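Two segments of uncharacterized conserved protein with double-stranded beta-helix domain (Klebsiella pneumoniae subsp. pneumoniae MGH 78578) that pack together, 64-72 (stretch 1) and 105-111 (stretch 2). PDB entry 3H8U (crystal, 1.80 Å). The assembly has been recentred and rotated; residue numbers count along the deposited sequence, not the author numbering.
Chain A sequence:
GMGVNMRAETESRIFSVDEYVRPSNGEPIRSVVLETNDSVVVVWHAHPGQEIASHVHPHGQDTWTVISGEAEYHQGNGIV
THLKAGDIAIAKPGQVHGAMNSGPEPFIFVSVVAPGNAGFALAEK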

ATOM      1  N   TRP A  64      -5.243   0.944  -3.637  1.00 28.77           N
ATOM      2  CA  TRP A  64      -5.698   0.285  -2.435  1.00 29.46           C
ATOM      3  C   TRP A  64      -5.071  -1.075  -2.259  1.00 29.71           C
ATOM      4  O   TRP A  64      -5.018  -1.870  -3.189  1.00 30.04           O
ATOM      5  CB  TRP A  64      -7.209   0.049  -2.447  1.00 30.40           C
ATOM      6  CG  TRP A  64      -8.095   1.221  -2.541  1.00 29.65           C
ATOM      7  CD1 TRP A  64      -7.749   2.535  -2.591  1.00 30.96           C
ATOM      8  CD2 TRP A  64      -9.527   1.184  -2.530  1.00 30.25           C
ATOM      9  NE1 TRP A  64      -8.873   3.311  -2.612  1.00 30.29           N
ATOM     10  CE2 TRP A  64      -9.978   2.512  -2.594  1.00 30.44           C
ATOM     11  CE3 TRP A  64     -10.472   0.147  -2.455  1.00 29.29           C
ATOM     12  CZ2 TRP A  64     -11.326   2.849  -2.592  1.00 30.30           C
ATOM     13  CZ3 TRP A  64     -11.822   0.479  -2.452  1.00 29.47           C
ATOM     14  CH2 TRP A  64     -12.240   1.816  -2.518  1.00 31.96           C
ATOM     15  N   THR A  65      -4.616  -1.365  -1.035  1.00 30.34           N
ATOM     16  CA  THR A  65      -4.151  -2.711  -0.712  1.00 29.77           C
ATOM     17  C   THR A  65      -5.063  -3.285   0.378  1.00 29.33           C
ATOM     18  O   THR A  65      -5.163  -2.749   1.474  1.00 28.22           O
ATOM     19  CB  THR A  65      -2.652  -2.705  -0.280  1.00 30.81           C
ATOM     20  OG1 THR A  65      -1.831  -2.341  -1.391  1.00 30.14           O
ATOM     21  CG2 THR A  65      -2.251  -4.079   0.196  1.00 31.92           C
ATOM     22  N   VAL A  66      -5.732  -4.391   0.065  1.00 29.36           N
ATOM     23  CA  VAL A  66      -6.730  -4.927   0.955  1.00 30.21           C
ATOM     24  C   VAL A  66      -6.093  -5.837   2.029  1.00 30.45           C
ATOM     25  O   VAL A  66      -5.431  -6.854   1.710  1.00 31.09           O
ATOM     26  CB  VAL A  66      -7.858  -5.659   0.170  1.00 29.81           C
ATOM     27  CG1 VAL A  66      -8.914  -6.098   1.140  1.00 30.12           C
ATOM     28  CG2 VAL A  66      -8.481  -4.732  -0.909  1.00 29.95           C
ATOM     29  N   ILE A  67      -6.292  -5.445   3.287  1.00 31.17           N
ATOM     30  CA  ILE A  67      -5.805  -6.161   4.488  1.00 32.31           C
ATOM     31  C   ILE A  67      -6.751  -7.272   4.923  1.00 32.23           C
ATOM     32  O   ILE A  67      -6.326  -8.376   5.279  1.00 31.84           O
ATOM     33  CB  ILE A  67      -5.652  -5.172   5.708  1.00 32.82           C
ATOM     34  CG1 ILE A  67      -4.716  -3.992   5.371  1.00 35.14           C
ATOM     35  CG2 ILE A  67      -5.136  -5.872   6.921  1.00 34.41           C
ATOM     36  CD1 ILE A  67      -3.360  -4.453   4.868  1.00 38.11           C
ATOM     37  N   SER A  68      -8.047  -6.977   4.910  1.00 31.51           N
ATOM     38  CA  SER A  68      -9.038  -7.856   5.451  1.00 32.11           C
ATOM     39  C   SER A  68     -10.323  -7.752   4.665  1.00 31.47           C
ATOM     40  O   SER A  68     -10.680  -6.667   4.205  1.00 30.33           O
ATOM     41  CB  SER A  68      -9.226  -7.476   6.936  1.00 32.58           C
ATOM     42  OG  SER A  68     -10.494  -7.801   7.403  1.00 37.44           O
ATOM     43  N   GLY A  69     -10.989  -8.891   4.466  1.00 30.62           N
ATOM     44  CA  GLY A  69     -12.380  -8.906   4.006  1.00 31.35           C
ATOM     45  C   GLY A  69     -12.553  -8.858   2.509  1.00 31.51           C
ATOM     46  O   GLY A  69     -11.595  -8.988   1.746  1.00 31.16           O
ATOM     47  N   GLU A  70     -13.806  -8.667   2.105  1.00 31.57           N
ATOM     48  CA  GLU A  70     -14.209  -8.703   0.716  1.00 33.00           C
ATOM     49  C   GLU A  70     -15.126  -7.490   0.435  1.00 32.72           C
ATOM     50  O   GLU A  70     -15.875  -7.058   1.327  1.00 33.40           O
ATOM     51  CB  GLU A  70     -14.951 -10.006   0.439  1.00 32.59           C
ATOM     52  CG  GLU A  70     -14.090 -11.283   0.516  1.00 33.92           C
ATOM     53  CD  GLU A  70     -14.789 -12.523  -0.025  1.00 36.39           C
ATOM     54  OE1 GLU A  70     -15.741 -12.405  -0.827  1.00 42.72           O
ATOM     55  OE2 GLU A  70     -14.363 -13.633   0.337  1.00 40.85           O
ATOM     56  N   ALA A  71     -15.091  -6.973  -0.792  1.00 31.72           N
ATOM     57  CA  ALA A  71     -15.933  -5.859  -1.189  1.00 31.44           C
ATOM     58  C   ALA A  71     -16.286  -5.935  -2.662  1.00 31.10           C
ATOM     59  O   ALA A  71     -15.607  -6.606  -3.443  1.00 30.31           O
ATOM     60  CB  ALA A  71     -15.249  -4.527  -0.900  1.00 30.74           C
ATOM     61  N   GLU A  72     -17.371  -5.248  -3.000  1.00 30.37           N
ATOM     62  CA  GLU A  72     -17.722  -4.928  -4.373  1.00 31.44           C
ATOM     63  C   GLU A  72     -17.035  -3.626  -4.695  1.00 31.55           C
ATOM     64  O   GLU A  72     -17.362  -2.625  -4.094  1.00 32.80           O
ATOM     65  CB  GLU A  72     -19.181  -4.590  -4.489  1.00 32.31           C
ATOM     66  CG  GLU A  72     -20.177  -5.637  -4.313  1.00 35.50           C
ATOM     67  CD  GLU A  72     -21.601  -5.008  -4.302  1.00 41.43           C
ATOM     68  OE1 GLU A  72     -21.831  -3.807  -4.715  1.00 44.72           O
ATOM     69  OE2 GLU A  72     -22.484  -5.719  -3.842  1.00 46.08           O
ATOM     70  N   GLU A 105     -16.603 -10.354   6.733  1.00 26.73           N
ATOM     71  CA  GLU A 105     -15.613  -9.783   7.614  1.00 27.84           C
ATOM     72  C   GLU A 105     -15.578  -8.266   7.459  1.00 28.62           C
ATOM     73  O   GLU A 105     -16.032  -7.747   6.435  1.00 27.94           O
ATOM     74  CB  GLU A 105     -14.238 -10.366   7.296  1.00 27.46           C
ATOM     75  CG  GLU A 105     -14.155 -11.844   7.579  1.00 31.40           C
ATOM     76  CD  GLU A 105     -12.755 -12.413   7.460  1.00 36.86           C
ATOM     77  OE1 GLU A 105     -11.762 -11.660   7.448  1.00 39.56           O
ATOM     78  OE2 GLU A 105     -12.660 -13.653   7.420  1.00 42.90           O
ATOM     79  N   PRO A 106     -14.999  -7.560   8.465  1.00 28.79           N
ATOM     80  CA  PRO A 106     -14.670  -6.164   8.209  1.00 30.03           C
ATOM     81  C   PRO A 106     -13.833  -6.036   6.939  1.00 29.90           C
ATOM     82  O   PRO A 106     -12.949  -6.881   6.660  1.00 30.55           O
ATOM     83  CB  PRO A 106     -13.849  -5.735   9.435  1.00 29.83           C
ATOM     84  CG  PRO A 106     -13.493  -7.040  10.134  1.00 30.44           C
ATOM     85  CD  PRO A 106     -14.593  -7.984   9.816  1.00 29.29           C
ATOM     86  N   PHE A 107     -14.075  -4.969   6.191  1.00 29.65           N
ATOM     87  CA  PHE A 107     -13.285  -4.702   4.993  1.00 29.73           C
ATOM     88  C   PHE A 107     -12.287  -3.601   5.337  1.00 29.70           C
ATOM     89  O   PHE A 107     -12.694  -2.493   5.684  1.00 30.17           O
ATOM     90  CB  PHE A 107     -14.229  -4.295   3.862  1.00 30.77           C
ATOM     91  CG  PHE A 107     -13.542  -3.813   2.612  1.00 31.15           C
ATOM     92  CD1 PHE A 107     -12.638  -4.623   1.940  1.00 31.57           C
ATOM     93  CD2 PHE A 107     -13.849  -2.572   2.066  1.00 29.95           C
ATOM     94  CE1 PHE A 107     -12.020  -4.191   0.748  1.00 30.58           C
ATOM     95  CE2 PHE A 107     -13.230  -2.145   0.853  1.00 28.64           C
ATOM     96  CZ  PHE A 107     -12.307  -2.961   0.222  1.00 30.03           C
ATOM     97  N   ILE A 108     -10.990  -3.937   5.321  1.00 29.13           N
ATOM     98  CA  ILE A 108      -9.962  -2.995   5.726  1.00 29.30           C
ATOM     99  C   ILE A 108      -8.898  -2.909   4.641  1.00 29.17           C
ATOM    100  O   ILE A 108      -8.365  -3.930   4.184  1.00 28.85           O
ATOM    101  CB  ILE A 108      -9.341  -3.407   7.106  1.00 28.93           C
ATOM    102  CG1 ILE A 108     -10.405  -3.440   8.198  1.00 28.65           C
ATOM    103  CG2 ILE A 108      -8.216  -2.453   7.510  1.00 28.13           C
ATOM    104  CD1 ILE A 108      -9.955  -4.036   9.504  1.00 29.92           C
ATOM    105  N   PHE A 109      -8.573  -1.684   4.249  1.00 28.88           N
ATOM    106  CA  PHE A 109      -7.558  -1.464   3.233  1.00 28.69           C
ATOM    107  C   PHE A 109      -6.757  -0.209   3.500  1.00 28.33           C
ATOM    108  O   PHE A 109      -7.169   0.666   4.250  1.00 27.82           O
ATOM    109  CB  PHE A 109      -8.148  -1.441   1.810  1.00 28.55           C
ATOM    110  CG  PHE A 109      -9.067  -0.314   1.544  1.00 28.57           C
ATOM    111  CD1 PHE A 109     -10.404  -0.389   1.932  1.00 30.82           C
ATOM    112  CD2 PHE A 109      -8.629   0.818   0.891  1.00 30.27           C
ATOM    113  CE1 PHE A 109     -11.278   0.639   1.670  1.00 30.32           C
ATOM    114  CE2 PHE A 109      -9.502   1.875   0.635  1.00 30.46           C
ATOM    115  CZ  PHE A 109     -10.841   1.765   1.005  1.00 29.94           C
ATOM    116  N   VAL A 110      -5.586  -0.197   2.884  1.00 28.95           N
ATOM    117  CA  VAL A 110      -4.675   0.911   2.938  1.00 29.87           C
ATOM    118  C   VAL A 110      -4.762   1.562   1.569  1.00 29.53           C
ATOM    119  O   VAL A 110      -4.469   0.935   0.551  1.00 29.99           O
ATOM    120  CB  VAL A 110      -3.248   0.445   3.212  1.00 30.06           C
ATOM    121  CG1 VAL A 110      -2.246   1.662   3.077  1.00 31.36           C
ATOM    122  CG2 VAL A 110      -3.165  -0.215   4.584  1.00 28.36           C
ATOM    123  N   SER A 111      -5.128   2.836   1.582  1.00 29.68           N
ATOM    124  CA  SER A 111      -5.149   3.683   0.402  1.00 29.81           C
ATOM    125  C   SER A 111      -3.917   4.597   0.323  1.00 29.90           C
ATOM    126  O   SER A 111      -3.621   5.323   1.289  1.00 28.79           O
ATOM    127  CB  SER A 111      -6.398   4.567   0.436  1.00 30.55           C
ATOM    128  OG  SER A 111      -6.285   5.645  -0.469  1.00 30.65           O
TER
HETATM  129  O   HOH W   1      -1.873   0.607  -1.136  1.00 18.89           O
HETATM  130  O   HOH W   2     -10.045 -11.443   5.280  1.00 24.15           O
HETATM  131  O   HOH W   3     -15.918  -8.577   3.923  1.00 17.81           O

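Strand 64-68 runs antiparallel beside strand 107-111, and backbone hydrogen bonds and side-chain packing hold them together. Trp64, already within a strand that begins earlier, pairs with Ser111 in a non-hydrogen-bonded pair. Its backbone makes a CA-H...O contact, CA lying 3.3 Å from Val110 O, while its indole lies flat against the ring of Phe109: the six-membered ring and the phenyl ring stack face to face, centroids 4.0 Å apart and planes 25° from parallel, with Trp64 CD2 only 3.2 Å from Phe109 CE2. A broad, flat side chain suits this buried position because it covers one aromatic ring and still reaches a second, Trp64 CZ3 coming within 4.4 Å of Phe107 CZ.

Thr65 forms a hydrogen-bonded pair with Val110. Thr65 N donates to Val110 O at 2.8 Å and Val110 N donates to Thr65 O at 2.9 Å, both nearly straight. Beta-branched residues such as these two favour extended backbones. The threonine hydroxyl adds a polar link: a water lies 3.0 Å from Thr65 OG1 and donates to Val110 O at 3.1 Å, so that this carbonyl is engaged by both backbone and solvent.

Val66 faces the same side of the sheet as Trp64 and pairs with Phe109, their CA atoms 4.2 Å apart. The pair is non-hydrogen-bonded, and Val66 CA lies 3.9 Å from Phe109 CB; the compact valine also fits among aromatic neighbours: Val66 CG1 sits 3.7 Å from Phe107 CE1, and Val66 CG2 4.3 Å from Phe109 CB.

At Ile67 the register slips by one residue in a beta bulge. Its psi of -43° departs from the extended values of the preceding residues, and two successive amides converge on one carbonyl: Ile67 N donates to Ile108 O at 2.7 Å and Ser68 N to the same oxygen at 3.1 Å. The side chain of Ile67 supplies apolar contacts, CB lying 4.1 Å from Ile108 CG2 and CG1 4.2 Å from Val110 CG2.

Ser68 restores the ladder by accepting from Ile108, N to Ser68 O being 3.0 Å. Its small hydroxyl donates from OG to Pro106 O at 2.7 Å, extending the polar contact beyond the second strand into the preceding loop.

Gly69 follows with phi at 87°, a value glycine adopts readily. Space demands it too: an ideal CB would fall 2.2 Å from Pro106 O, a clash. The bare CA instead approaches that oxygen to 3.4 Å in a CA-H...O contact, and a water accepts from Gly69 N at 2.8 Å while donating to Glu105 OE1 at 2.8 Å.

Glu70 points its CB away, leaving the backbone to make the link: its N donates to a water at 2.8 Å, which donates to Glu105 O at 2.6 Å. Ala71 turns back toward the second stretch, its methyl CB 3.5 Å from the centroid of the Phe107 ring and almost on the ring normal, a CH-pi contact well served by a small side chain. Glu72, pointing away, makes no contact.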